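Local coordinates for protein gamma-glutamyl phosphate reductase (Thermotoga maritima, PDB 1O20) that probably catalyses the NADPH-dependent reduction of L-glutamyl 5-phosphate to the 5-semialdehyde of L-glutamate, the second step of proline biosynthesis from glutamate, at residues Ala46-Asn60 / Leu80-Cys94. Sequence-based numbering, arbitrary orientation.
Sequences AEKLDERRKEILEAN and LALNDKRIDEMIKAC
Among the N-terminal helices of this aldehyde dehydrogenase-like chain, which pack on helices 138-149 and 163-177, residues 87-94 of helix 84-99 lie along the end of helix 35-51, while the start of helix 84-99 and the residues before it meet the beginning of helix 53-69. Segment 46-51 runs almost antiparallel to 84-94 (169°), with axes 9.3 Å apart. Small Ala46 lets the backbones close in, its CB 3.8 Å from Cys94 CB, while Ile91 fits as a knob among Ala46, Leu49, Asp50 and Arg53. Leu49 CD1 touches CB of selenomethionine Met90, the side chains crossing at about a right angle and both also touching Val141. Ile87 is the next knob: its CD1 meets Leu57 CD2 at 3.8 Å, and its CG2 lies over one face of the Arg53 guanidinium, offset toward the rim.

Arginine suits this boundary because its chain, extended from CG to NE, passes Ile87 and sits among Asp84, Ile87, Asp88 and Ile91, centring a salt-bridge network with three acids. Arg53 NH1 bridges to Asp84 OD1 (2.9 Å) from above that carboxylate's plane, and hydrogen-bonds Asp84 O. Arg53 NH2 bridges to Asp88 OD1 at 2.6 Å; Arg53 NE and NH2 together salt-bridge Asp50 OD1 side-on.

Asn60 holds the loop before helix 84-99, its amide able to donate and accept at once. Asn60 ND2 donates to Leu80 O (3.0 Å) and also bonds Ser165; Asn60 OD1 accepts from a water shared with Leu82 O and from Leu82 N (2.9 Å), which approaches above the carbonyl plane, off any lone pair. With both ends engaged, the amide is fixed in rotation; the Arg53 cation probably offsets repulsion among the gathered carboxylates.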
loop_
_atom_site.group_PDB
_atom_site.type_symbol
_atom_site.label_atom_id
_atom_site.label_comp_id
_atom_site.label_asym_id
_atom_site.label_seq_id
_atom_site.Cartn_x
_atom_site.Cartn_y
_atom_site.Cartn_z
ATOM N N ALA A 46 12.917 -17.649 -4.392
ATOM C CA ALA A 46 14.179 -17.030 -3.934
ATOM C C ALA A 46 15.424 -17.647 -4.601
ATOM O O ALA A 46 16.330 -16.939 -5.086
ATOM C CB ALA A 46 14.286 -17.125 -2.383
ATOM N N GLU A 47 15.436 -18.966 -4.682
ATOM C CA GLU A 47 16.541 -19.691 -5.273
ATOM C C GLU A 47 16.664 -19.451 -6.795
ATOM O O GLU A 47 17.769 -19.240 -7.308
ATOM C CB GLU A 47 16.370 -21.178 -4.999
ATOM C CG GLU A 47 16.670 -21.565 -3.554
ATOM C CD GLU A 47 16.312 -23.008 -3.251
ATOM O OE1 GLU A 47 15.862 -23.742 -4.169
ATOM O OE2 GLU A 47 16.503 -23.402 -2.082
ATOM N N LYS A 48 15.539 -19.441 -7.498
ATOM C CA LYS A 48 15.573 -19.250 -8.930
ATOM C C LYS A 48 15.939 -17.798 -9.275
ATOM O O LYS A 48 16.648 -17.585 -10.241
ATOM C CB LYS A 48 14.266 -19.682 -9.630
ATOM C CG LYS A 48 14.004 -21.187 -9.614
ATOM C CD LYS A 48 14.939 -21.981 -10.556
ATOM C CE LYS A 48 15.028 -23.474 -10.197
ATOM N NZ LYS A 48 15.792 -24.226 -11.293
ATOM N N LEU A 49 15.474 -16.830 -8.486
ATOM C CA LEU A 49 15.878 -15.452 -8.675
ATOM C C LEU A 49 17.400 -15.344 -8.529
ATOM O O LEU A 49 18.070 -14.730 -9.361
ATOM C CB LEU A 49 15.192 -14.517 -7.676
ATOM C CG LEU A 49 13.684 -14.252 -7.758
ATOM C CD1 LEU A 49 13.264 -13.446 -6.571
ATOM C CD2 LEU A 49 13.301 -13.540 -9.037
ATOM N N ASP A 50 17.934 -15.977 -7.496
ATOM C CA ASP A 50 19.376 -16.015 -7.255
ATOM C C ASP A 50 20.119 -16.610 -8.458
ATOM O O ASP A 50 21.053 -16.020 -8.964
ATOM C CB ASP A 50 19.680 -16.819 -5.983
ATOM C CG ASP A 50 21.161 -16.769 -5.570
ATOM O OD1 ASP A 50 21.797 -15.695 -5.647
ATOM O OD2 ASP A 50 21.776 -17.781 -5.158
ATOM N N GLU A 51 19.650 -17.757 -8.923
ATOM C CA GLU A 51 20.224 -18.446 -10.061
ATOM C C GLU A 51 20.072 -17.739 -11.414
ATOM O O GLU A 51 20.857 -18.004 -12.304
ATOM C CB GLU A 51 19.547 -19.803 -10.228
ATOM C CG GLU A 51 19.949 -20.866 -9.231
ATOM C CD GLU A 51 19.043 -22.104 -9.280
ATOM O OE1 GLU A 51 18.574 -22.536 -10.388
ATOM O OE2 GLU A 51 18.795 -22.647 -8.184
ATOM N N ARG A 52 19.035 -16.918 -11.588
ATOM C CA ARG A 52 18.718 -16.324 -12.891
ATOM C C ARG A 52 19.075 -14.847 -12.928
ATOM O O ARG A 52 18.587 -14.096 -13.771
ATOM C CB ARG A 52 17.228 -16.534 -13.284
ATOM C CG ARG A 52 16.798 -17.978 -13.525
ATOM C CD ARG A 52 17.521 -18.708 -14.608
ATOM N NE ARG A 52 17.077 -20.094 -14.751
ATOM C CZ ARG A 52 17.587 -20.941 -15.631
ATOM N NH1 ARG A 52 18.579 -20.569 -16.445
ATOM N NH2 ARG A 52 17.108 -22.178 -15.729
ATOM N N ARG A 53 19.966 -14.445 -12.033
ATOM C CA ARG A 53 20.433 -13.077 -11.948
ATOM C C ARG A 53 20.814 -12.541 -13.286
ATOM O O ARG A 53 20.401 -11.451 -13.671
ATOM C CB ARG A 53 21.690 -13.001 -11.100
ATOM C CG ARG A 53 21.426 -12.858 -9.679
ATOM C CD ARG A 53 22.699 -12.921 -8.812
ATOM N NE ARG A 53 22.206 -13.121 -7.467
ATOM C CZ ARG A 53 21.791 -12.164 -6.666
ATOM N NH1 ARG A 53 21.837 -10.889 -7.027
ATOM N NH2 ARG A 53 21.309 -12.487 -5.485
ATOM N N LYS A 54 21.655 -13.307 -13.964
ATOM C CA LYS A 54 22.204 -12.936 -15.257
ATOM C C LYS A 54 21.087 -12.611 -16.256
ATOM O O LYS A 54 21.094 -11.551 -16.897
ATOM C CB LYS A 54 23.054 -14.103 -15.788
ATOM C CG LYS A 54 24.580 -13.909 -15.656
ATOM C CD LYS A 54 25.111 -13.484 -14.259
ATOM C CE LYS A 54 26.668 -13.693 -14.190
ATOM N NZ LYS A 54 27.474 -12.412 -13.914
ATOM N N GLU A 55 20.144 -13.544 -16.392
ATOM C CA GLU A 55 19.018 -13.398 -17.301
ATOM C C GLU A 55 18.179 -12.170 -16.920
ATOM O O GLU A 55 17.803 -11.378 -17.770
ATOM C CB GLU A 55 18.134 -14.676 -17.301
ATOM C CG GLU A 55 18.750 -15.889 -18.009
ATOM C CD GLU A 55 19.673 -16.753 -17.127
ATOM O OE1 GLU A 55 20.007 -16.381 -15.947
ATOM O OE2 GLU A 55 20.069 -17.849 -17.638
ATOM N N ILE A 56 17.914 -11.999 -15.639
ATOM C CA ILE A 56 17.079 -10.902 -15.166
ATOM C C ILE A 56 17.776 -9.570 -15.431
ATOM O O ILE A 56 17.154 -8.611 -15.845
ATOM C CB ILE A 56 16.727 -11.074 -13.650
ATOM C CG1 ILE A 56 15.804 -12.290 -13.481
ATOM C CG2 ILE A 56 15.998 -9.807 -13.060
ATOM C CD1 ILE A 56 15.844 -12.907 -12.075
ATOM N N LEU A 57 19.079 -9.516 -15.186
ATOM C CA LEU A 57 19.816 -8.273 -15.389
ATOM C C LEU A 57 20.004 -7.935 -16.866
ATOM O O LEU A 57 19.987 -6.767 -17.218
ATOM C CB LEU A 57 21.160 -8.314 -14.642
ATOM C CG LEU A 57 20.944 -8.325 -13.127
ATOM C CD1 LEU A 57 22.273 -8.295 -12.389
ATOM C CD2 LEU A 57 20.039 -7.166 -12.679
ATOM N N GLU A 58 20.159 -8.938 -17.714
ATOM C CA GLU A 58 20.239 -8.726 -19.169
ATOM C C GLU A 58 18.917 -8.218 -19.740
ATOM O O GLU A 58 18.899 -7.328 -20.568
ATOM C CB GLU A 58 20.653 -10.012 -19.912
ATOM C CG GLU A 58 20.471 -9.973 -21.431
ATOM C CD GLU A 58 21.345 -8.923 -22.151
ATOM O OE1 GLU A 58 21.064 -8.672 -23.347
ATOM O OE2 GLU A 58 22.287 -8.324 -21.538
ATOM N N ALA A 59 17.820 -8.804 -19.304
ATOM C CA ALA A 59 16.503 -8.300 -19.640
ATOM C C ALA A 59 16.318 -6.849 -19.158
ATOM O O ALA A 59 15.825 -5.969 -19.904
ATOM C CB ALA A 59 15.450 -9.203 -19.019
ATOM N N ASN A 60 16.763 -6.589 -17.927
ATOM C CA ASN A 60 16.639 -5.261 -17.372
ATOM C C ASN A 60 17.542 -4.248 -18.078
ATOM O O ASN A 60 17.202 -3.065 -18.158
ATOM C CB ASN A 60 16.931 -5.268 -15.884
ATOM C CG ASN A 60 16.667 -3.941 -15.257
ATOM O OD1 ASN A 60 17.590 -3.174 -15.036
ATOM N ND2 ASN A 60 15.394 -3.645 -14.972
ATOM N N LEU A 80 12.934 1.688 -12.344
ATOM C CA LEU A 80 12.855 0.556 -13.240
ATOM C C LEU A 80 14.108 -0.332 -13.151
ATOM O O LEU A 80 14.059 -1.562 -13.360
ATOM C CB LEU A 80 12.636 1.107 -14.648
ATOM C CG LEU A 80 13.125 0.271 -15.780
ATOM C CD1 LEU A 80 12.213 -0.973 -15.824
ATOM C CD2 LEU A 80 13.020 1.077 -17.034
ATOM N N ALA A 81 15.212 0.278 -12.724
ATOM C CA ALA A 81 16.523 -0.355 -12.808
ATOM C C ALA A 81 16.710 -1.460 -11.767
ATOM O O ALA A 81 16.237 -1.346 -10.613
ATOM C CB ALA A 81 17.641 0.732 -12.675
ATOM N N LEU A 82 17.349 -2.552 -12.187
ATOM C CA LEU A 82 17.731 -3.628 -11.283
ATOM C C LEU A 82 19.242 -3.814 -11.240
ATOM O O LEU A 82 19.963 -3.426 -12.145
ATOM C CB LEU A 82 17.100 -4.954 -11.685
ATOM C CG LEU A 82 15.584 -4.987 -11.612
ATOM C CD1 LEU A 82 14.985 -6.286 -12.267
ATOM C CD2 LEU A 82 15.161 -4.821 -10.199
ATOM N N ASN A 83 19.700 -4.404 -10.151
ATOM C CA ASN A 83 21.091 -4.834 -10.011
ATOM C C ASN A 83 21.086 -5.951 -8.955
ATOM O O ASN A 83 20.010 -6.288 -8.458
ATOM C CB ASN A 83 21.920 -3.621 -9.591
ATOM C CG ASN A 83 21.316 -2.913 -8.392
ATOM O OD1 ASN A 83 21.050 -3.544 -7.387
ATOM N ND2 ASN A 83 21.053 -1.633 -8.509
ATOM N N ASP A 84 22.244 -6.482 -8.573
ATOM C CA ASP A 84 22.342 -7.602 -7.595
ATOM C C ASP A 84 21.706 -7.322 -6.246
ATOM O O ASP A 84 21.019 -8.170 -5.708
ATOM C CB ASP A 84 23.803 -7.995 -7.341
ATOM C CG ASP A 84 24.363 -8.847 -8.394
ATOM O OD1 ASP A 84 23.626 -9.688 -8.969
ATOM O OD2 ASP A 84 25.560 -8.775 -8.715
ATOM N N LYS A 85 21.899 -6.111 -5.734
ATOM C CA LYS A 85 21.365 -5.710 -4.452
ATOM C C LYS A 85 19.860 -5.693 -4.435
ATOM O O LYS A 85 19.221 -6.067 -3.425
ATOM C CB LYS A 85 21.906 -4.323 -4.058
ATOM C CG LYS A 85 22.494 -4.288 -2.671
ATOM C CD LYS A 85 23.776 -5.054 -2.561
ATOM C CE LYS A 85 24.124 -5.237 -1.076
ATOM N NZ LYS A 85 25.362 -5.991 -0.903
ATOM N N ARG A 86 19.294 -5.240 -5.548
ATOM C CA ARG A 86 17.846 -5.206 -5.661
ATOM C C ARG A 86 17.280 -6.611 -5.834
ATOM O O ARG A 86 16.228 -6.904 -5.297
ATOM C CB ARG A 86 17.409 -4.233 -6.763
ATOM C CG ARG A 86 17.479 -2.783 -6.302
ATOM C CD ARG A 86 17.615 -1.727 -7.387
ATOM N NE ARG A 86 17.725 -0.383 -6.801
ATOM C CZ ARG A 86 17.528 0.757 -7.461
ATOM N NH1 ARG A 86 17.177 0.749 -8.738
ATOM N NH2 ARG A 86 17.647 1.920 -6.828
ATOM N N ILE A 87 17.981 -7.495 -6.531
ATOM C CA ILE A 87 17.566 -8.871 -6.560
ATOM C C ILE A 87 17.672 -9.476 -5.155
ATOM O O ILE A 87 16.784 -10.234 -4.727
ATOM C CB ILE A 87 18.342 -9.696 -7.591
ATOM C CG1 ILE A 87 18.006 -9.198 -9.010
ATOM C CG2 ILE A 87 17.965 -11.162 -7.439
ATOM C CD1 ILE A 87 18.899 -9.674 -10.024
ATOM N N ASP A 88 18.712 -9.099 -4.415
ATOM C CA ASP A 88 18.815 -9.505 -3.007
ATOM C C ASP A 88 17.614 -9.031 -2.187
ATOM O O ASP A 88 17.162 -9.763 -1.309
ATOM C CB ASP A 88 20.120 -9.003 -2.347
ATOM C CG ASP A 88 21.360 -9.634 -2.920
ATOM O OD1 ASP A 88 21.294 -10.682 -3.575
ATOM O OD2 ASP A 88 22.485 -9.120 -2.805
ATOM N N GLU A 89 17.095 -7.829 -2.449
ATOM C CA GLU A 89 15.940 -7.336 -1.689
ATOM C C GLU A 89 14.754 -8.246 -2.000
ATOM O O GLU A 89 13.938 -8.497 -1.115
ATOM C CB GLU A 89 15.516 -5.870 -2.002
ATOM C CG GLU A 89 16.471 -4.774 -1.539
ATOM C CD GLU A 89 16.210 -3.368 -2.151
ATOM O OE1 GLU A 89 15.481 -3.184 -3.170
ATOM O OE2 GLU A 89 16.780 -2.413 -1.598
HETATM N N MSE A 90 14.626 -8.657 -3.262
HETATM C CA MSE A 90 13.526 -9.567 -3.667
HETATM C C MSE A 90 13.643 -10.890 -2.907
HETATM O O MSE A 90 12.629 -11.434 -2.419
HETATM C CB MSE A 90 13.536 -9.819 -5.180
HETATM C CG MSE A 90 13.036 -8.655 -6.011
HETATM SE SE MSE A 90 13.381 -9.102 -7.927
HETATM C CE MSE A 90 14.213 -7.403 -8.481
ATOM N N ILE A 91 14.883 -11.369 -2.768
ATOM C CA ILE A 91 15.171 -12.618 -2.059
ATOM C C ILE A 91 14.840 -12.536 -0.558
ATOM O O ILE A 91 14.165 -13.417 -0.031
ATOM C CB ILE A 91 16.613 -13.043 -2.309
ATOM C CG1 ILE A 91 16.705 -13.704 -3.687
ATOM C CG2 ILE A 91 17.129 -14.002 -1.216
ATOM C CD1 ILE A 91 18.118 -13.726 -4.330
ATOM N N LYS A 92 15.288 -11.461 0.086
ATOM C CA LYS A 92 14.940 -11.133 1.444
ATOM C C LYS A 92 13.414 -11.018 1.642
ATOM O O LYS A 92 12.909 -11.494 2.646
ATOM C CB LYS A 92 15.641 -9.837 1.876
ATOM C CG LYS A 92 15.167 -9.286 3.237
ATOM C CD LYS A 92 16.261 -8.517 4.019
ATOM C CE LYS A 92 16.055 -8.605 5.556
ATOM N NZ LYS A 92 15.350 -7.367 6.142
ATOM N N ALA A 93 12.691 -10.398 0.700
ATOM C CA ALA A 93 11.229 -10.360 0.774
ATOM C C ALA A 93 10.641 -11.771 0.827
ATOM O O ALA A 93 9.782 -12.048 1.650
ATOM C CB ALA A 93 10.618 -9.576 -0.403
ATOM N N CYS A 94 11.135 -12.676 -0.011
ATOM C CA CYS A 94 10.726 -14.080 0.061
ATOM C C CYS A 94 10.942 -14.671 1.470
ATOM O O CYS A 94 10.057 -15.348 2.025
ATOM C CB CYS A 94 11.493 -14.923 -0.950
ATOM S SG CYS A 94 11.176 -14.536 -2.667
HETATM O O HOH W 1 20.263 -2.869 -15.089
#